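Side-chain contacts in dihydroorotase (Saccharomyces cerevisiae S288C, PDB 6L0A), which catalyses the reversible, zinc-dependent interconversion of N-carbamoyl-L-aspartate and dihydroorotate, the third step of de novo pyrimidine synthesis: residues Gly103-Thr106 with Asn107-Ala110; Thr208-Ala211 with His212-Phe215. All blocks are in the same frame, centred on the assembly; numbering follows the deposited sequence.

In the fold
Contact 1 lies at the surface, in the loop between helices 82-90 and 121-130, whereas contact 2 is buried where strand 205-209 gives way to the loop before helix 218-221. Their centres are 21 Å apart and their nearest atoms about 10 Å, so they do not touch; they also belong to different parts of the chain. Both are local turns in which a hydroxyl side chain bonds to nearby backbone. In contact 1 Ser-108 donates to a carbonyl and two threonine hydroxyls reach the bound malate; in contact 2 Thr-210 accepts from a backbone N-H, pairs with an imidazole and meets a second ring, among hydrophobic neighbours from helices 236-246 and 283-293.

Contact 1 (Gly103-Thr106 with Asn107-Ala110); sequences GVTT and NSAA. With LMR ((2S)-2-hydroxybutanedioic acid), chain M.
Ser-108 turns back on Thr-105: its OG donates to Thr-105 O at 2.6 Å, arriving tilted 34° from the carbonyl plane. The chi1 of 67° places OG between the backbone N and the carbonyl carbon of its own residue, on the inner side of the bend. Two further donors meet the same carbonyl oxygen: Ser-108 N, by a weak bond of 3.3 Å, and water 1, which also accepts from Ser-108 N. Gly-103 N bonds to Ser-108 O at 3.3 Å from above the carbonyl plane, and so joins the two ends of the bend.

The threonines direct their hydroxyls to the ligand. Thr-105 OG1 donates to malate O1B at 2.5 Å; a chi1 of -171° swings this hydroxyl to the far side from the main-chain N, toward the ligand. Thr-106 OG1 donates to O4A of the other carboxylate at 2.8 Å. The methyl of Thr-106 points elsewhere, its CG2 lying 3.9 Å from Asn-107 CG. The amide of Asn-107 is held at both ends, ND2 by Asn-43 O and OD1 by Gln-45 NE2. Arg-18 and Asn-43 supply further bonds to malate.

Backbone angles define a type II beta turn from Thr-105 to Ser-108, with Asn-107 at the third position, where positive phi is usual. The consecutive threonines that grip the ligand match the mobile active-site loop of class II dihydroorotases, consistent with its closed state over the dinuclear zinc site.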
loop_
_atom_site.group_PDB
_atom_site.type_symbol
_atom_site.label_atom_id
_atom_site.label_comp_id
_atom_site.label_asym_id
_atom_site.label_seq_id
_atom_site.Cartn_x
_atom_site.Cartn_y
_atom_site.Cartn_z
ATOM N N GLY C 103 -9.660 -13.156 -8.902
ATOM C CA GLY C 103 -8.301 -12.727 -8.668
ATOM C C GLY C 103 -8.146 -11.554 -7.728
ATOM O O GLY C 103 -7.008 -11.225 -7.358
ATOM N N VAL C 104 -9.241 -10.912 -7.325
ATOM C CA VAL C 104 -9.106 -9.683 -6.551
ATOM C C VAL C 104 -8.737 -9.947 -5.090
ATOM O O VAL C 104 -8.111 -9.081 -4.457
ATOM C CB VAL C 104 -10.390 -8.848 -6.692
ATOM C CG1 VAL C 104 -10.415 -7.680 -5.709
ATOM C CG2 VAL C 104 -10.500 -8.324 -8.120
ATOM N N THR C 105 -9.030 -11.128 -4.545
ATOM C CA THR C 105 -8.799 -11.318 -3.118
ATOM C C THR C 105 -8.634 -12.806 -2.803
ATOM O O THR C 105 -8.474 -13.641 -3.700
ATOM C CB THR C 105 -9.929 -10.664 -2.315
ATOM O OG1 THR C 105 -9.584 -10.661 -0.927
ATOM C CG2 THR C 105 -11.248 -11.392 -2.520
ATOM N N THR C 106 -8.651 -13.127 -1.511
ATOM C CA THR C 106 -8.390 -14.486 -1.043
ATOM C C THR C 106 -9.354 -15.495 -1.652
ATOM O O THR C 106 -10.574 -15.323 -1.596
ATOM C CB THR C 106 -8.504 -14.538 0.478
ATOM O OG1 THR C 106 -7.654 -13.537 1.051
ATOM C CG2 THR C 106 -8.130 -15.922 1.003
ATOM N N ASN C 107 -8.797 -16.583 -2.188
ATOM C CA ASN C 107 -9.592 -17.692 -2.726
ATOM C C ASN C 107 -10.665 -17.198 -3.689
ATOM O O ASN C 107 -11.819 -17.634 -3.646
ATOM C CB ASN C 107 -10.211 -18.514 -1.596
ATOM C CG ASN C 107 -9.170 -19.267 -0.802
ATOM O OD1 ASN C 107 -8.024 -19.398 -1.244
ATOM N ND2 ASN C 107 -9.555 -19.766 0.381
ATOM N N SER C 108 -10.280 -16.272 -4.567
ATOM C CA SER C 108 -11.176 -15.700 -5.556
ATOM C C SER C 108 -10.871 -16.200 -6.962
ATOM O O SER C 108 -11.470 -15.714 -7.924
ATOM C CB SER C 108 -11.099 -14.165 -5.524
ATOM O OG SER C 108 -9.829 -13.706 -5.969
ATOM N N ALA C 109 -9.945 -17.149 -7.109
ATOM C CA ALA C 109 -9.521 -17.539 -8.451
ATOM C C ALA C 109 -10.665 -18.172 -9.233
ATOM O O ALA C 109 -10.699 -18.083 -10.466
ATOM C CB ALA C 109 -8.322 -18.487 -8.372
ATOM N N ALA C 110 -11.606 -18.805 -8.539
ATOM C CA ALA C 110 -12.795 -19.387 -9.145
ATOM C C ALA C 110 -13.929 -18.372 -9.340
ATOM O O ALA C 110 -15.039 -18.772 -9.700
ATOM C CB ALA C 110 -13.286 -20.560 -8.287
HETATM C C1 LMR M . -11.820 -10.440 1.373
HETATM O O1A LMR M . -12.938 -10.226 1.913
HETATM O O1B LMR M . -11.551 -9.769 0.356
HETATM C C2 LMR M . -10.807 -11.482 1.904
HETATM O O2 LMR M . -9.563 -10.967 2.336
HETATM C C3 LMR M . -11.315 -12.103 3.162
HETATM C C4 LMR M . -10.539 -13.399 3.143
HETATM O O4A LMR M . -9.270 -13.444 3.302
HETATM O O4B LMR M . -11.252 -14.391 2.941
HETATM O O HOH W 1 -7.363 -16.090 -5.310
#

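Contact 2 (Thr208-Ala211 with His212-Phe215); sequences TLTA and HHLF
Thr-210 bonds to His-213 through its hydroxyl and presents its CB, with OG1 beside it, to one face of the His-212 ring. Among the hydrogen bonds, OG1 accepts from His-213 N at 2.9 Å, with an N-H...O angle of 160°, and pairs at 2.8 Å with His-213 ND1 at the ring edge, either partner being a possible donor. NE2 of that ring is held by Pro-231 O, which with the ND1 bond limits rotation of the imidazole. Backbone bonding continues the turn with Leu-214 N to Ala-211 O, 3.1 Å. Water 2 links His-212 ND1, in the ring plane, to Ala-211 N, the latter weakly.

Face contacts come next. Chi1 of His-212 (48°) folds its ring back over Thr-210, whose CB makes a CH-pi contact 3.9 Å from the ring centroid and 28° off the normal.

Van der Waals packing closes the turn: Leu-214 CG lies 3.2 Å from Thr-210 O, a buried oxygen with no polar partner in the model, and Phe-215 CD1 brings its ring edge to Ala-211 O.

The turn follows the C-terminal end of strand 205-209, which lies between parallel strands 175-178 and 253-255 of the TIM barrel; Thr-210 there lies beside the zinc-site residues His-180 and Asp-258. Helix 283-293 packs on Ala-211, Leu-214 and Phe-215, while helix 236-246 meets Leu-209, His-213 and Leu-214.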
loop_
_atom_site.group_PDB
_atom_site.type_symbol
_atom_site.label_atom_id
_atom_site.label_comp_id
_atom_site.label_asym_id
_atom_site.label_seq_id
_atom_site.Cartn_x
_atom_site.Cartn_y
_atom_site.Cartn_z
ATOM N N THR C 208 -22.385 -2.996 3.667
ATOM C CA THR C 208 -21.817 -3.267 4.976
ATOM C C THR C 208 -20.541 -2.451 5.153
ATOM O O THR C 208 -19.870 -2.091 4.183
ATOM C CB THR C 208 -21.536 -4.756 5.179
ATOM O OG1 THR C 208 -20.708 -5.250 4.113
ATOM C CG2 THR C 208 -22.861 -5.564 5.255
ATOM N N LEU C 209 -20.241 -2.115 6.404
ATOM C CA LEU C 209 -19.008 -1.423 6.750
ATOM C C LEU C 209 -18.265 -2.251 7.782
ATOM O O LEU C 209 -18.872 -2.785 8.713
ATOM C CB LEU C 209 -19.290 -0.016 7.284
ATOM C CG LEU C 209 -20.020 0.891 6.283
ATOM C CD1 LEU C 209 -20.515 2.153 6.982
ATOM C CD2 LEU C 209 -19.113 1.249 5.101
ATOM N N THR C 210 -16.956 -2.388 7.593
ATOM C CA THR C 210 -16.127 -3.166 8.488
ATOM C C THR C 210 -15.703 -2.319 9.676
ATOM O O THR C 210 -15.872 -1.098 9.692
ATOM C CB THR C 210 -14.867 -3.656 7.789
ATOM O OG1 THR C 210 -14.029 -2.521 7.523
ATOM C CG2 THR C 210 -15.208 -4.372 6.484
ATOM N N ALA C 211 -15.123 -2.985 10.665
ATOM C CA ALA C 211 -14.476 -2.255 11.749
ATOM C C ALA C 211 -13.219 -1.555 11.254
ATOM O O ALA C 211 -12.995 -0.376 11.547
ATOM C CB ALA C 211 -14.144 -3.204 12.898
ATOM N N HIS C 212 -12.391 -2.255 10.476
ATOM C CA HIS C 212 -11.059 -1.707 10.213
ATOM C C HIS C 212 -11.094 -0.548 9.220
ATOM O O HIS C 212 -10.231 0.334 9.279
ATOM C CB HIS C 212 -10.099 -2.805 9.751
ATOM C CG HIS C 212 -10.630 -3.693 8.666
ATOM N ND1 HIS C 212 -11.513 -4.724 8.911
ATOM C CD2 HIS C 212 -10.359 -3.735 7.341
ATOM C CE1 HIS C 212 -11.778 -5.352 7.777
ATOM N NE2 HIS C 212 -11.081 -4.778 6.811
ATOM N N HIS C 213 -12.083 -0.500 8.329
ATOM C CA HIS C 213 -12.154 0.647 7.431
ATOM C C HIS C 213 -12.664 1.908 8.121
ATOM O O HIS C 213 -12.599 2.979 7.517
ATOM C CB HIS C 213 -13.023 0.313 6.220
ATOM C CG HIS C 213 -12.384 -0.667 5.278
ATOM N ND1 HIS C 213 -12.852 -1.952 5.091
ATOM C CD2 HIS C 213 -11.301 -0.540 4.468
ATOM C CE1 HIS C 213 -12.081 -2.576 4.212
ATOM N NE2 HIS C 213 -11.138 -1.738 3.813
ATOM N N LEU C 214 -13.191 1.802 9.346
ATOM C CA LEU C 214 -13.534 2.982 10.134
ATOM C C LEU C 214 -12.317 3.583 10.821
ATOM O O LEU C 214 -12.414 4.691 11.364
ATOM C CB LEU C 214 -14.594 2.630 11.180
ATOM C CG LEU C 214 -15.882 2.012 10.621
ATOM C CD1 LEU C 214 -16.922 1.835 11.725
ATOM C CD2 LEU C 214 -16.441 2.857 9.476
ATOM N N PHE C 215 -11.185 2.882 10.798
ATOM C CA PHE C 215 -9.928 3.322 11.391
ATOM C C PHE C 215 -8.837 3.577 10.368
ATOM O O PHE C 215 -8.097 4.560 10.482
ATOM C CB PHE C 215 -9.396 2.264 12.368
ATOM C CG PHE C 215 -10.200 2.123 13.632
ATOM C CD1 PHE C 215 -11.217 1.176 13.723
ATOM C CD2 PHE C 215 -9.914 2.907 14.742
ATOM C CE1 PHE C 215 -11.937 1.017 14.895
ATOM C CE2 PHE C 215 -10.639 2.759 15.914
ATOM C CZ PHE C 215 -11.654 1.817 15.987
HETATM O O HOH W 2 -13.440 -5.526 10.607
#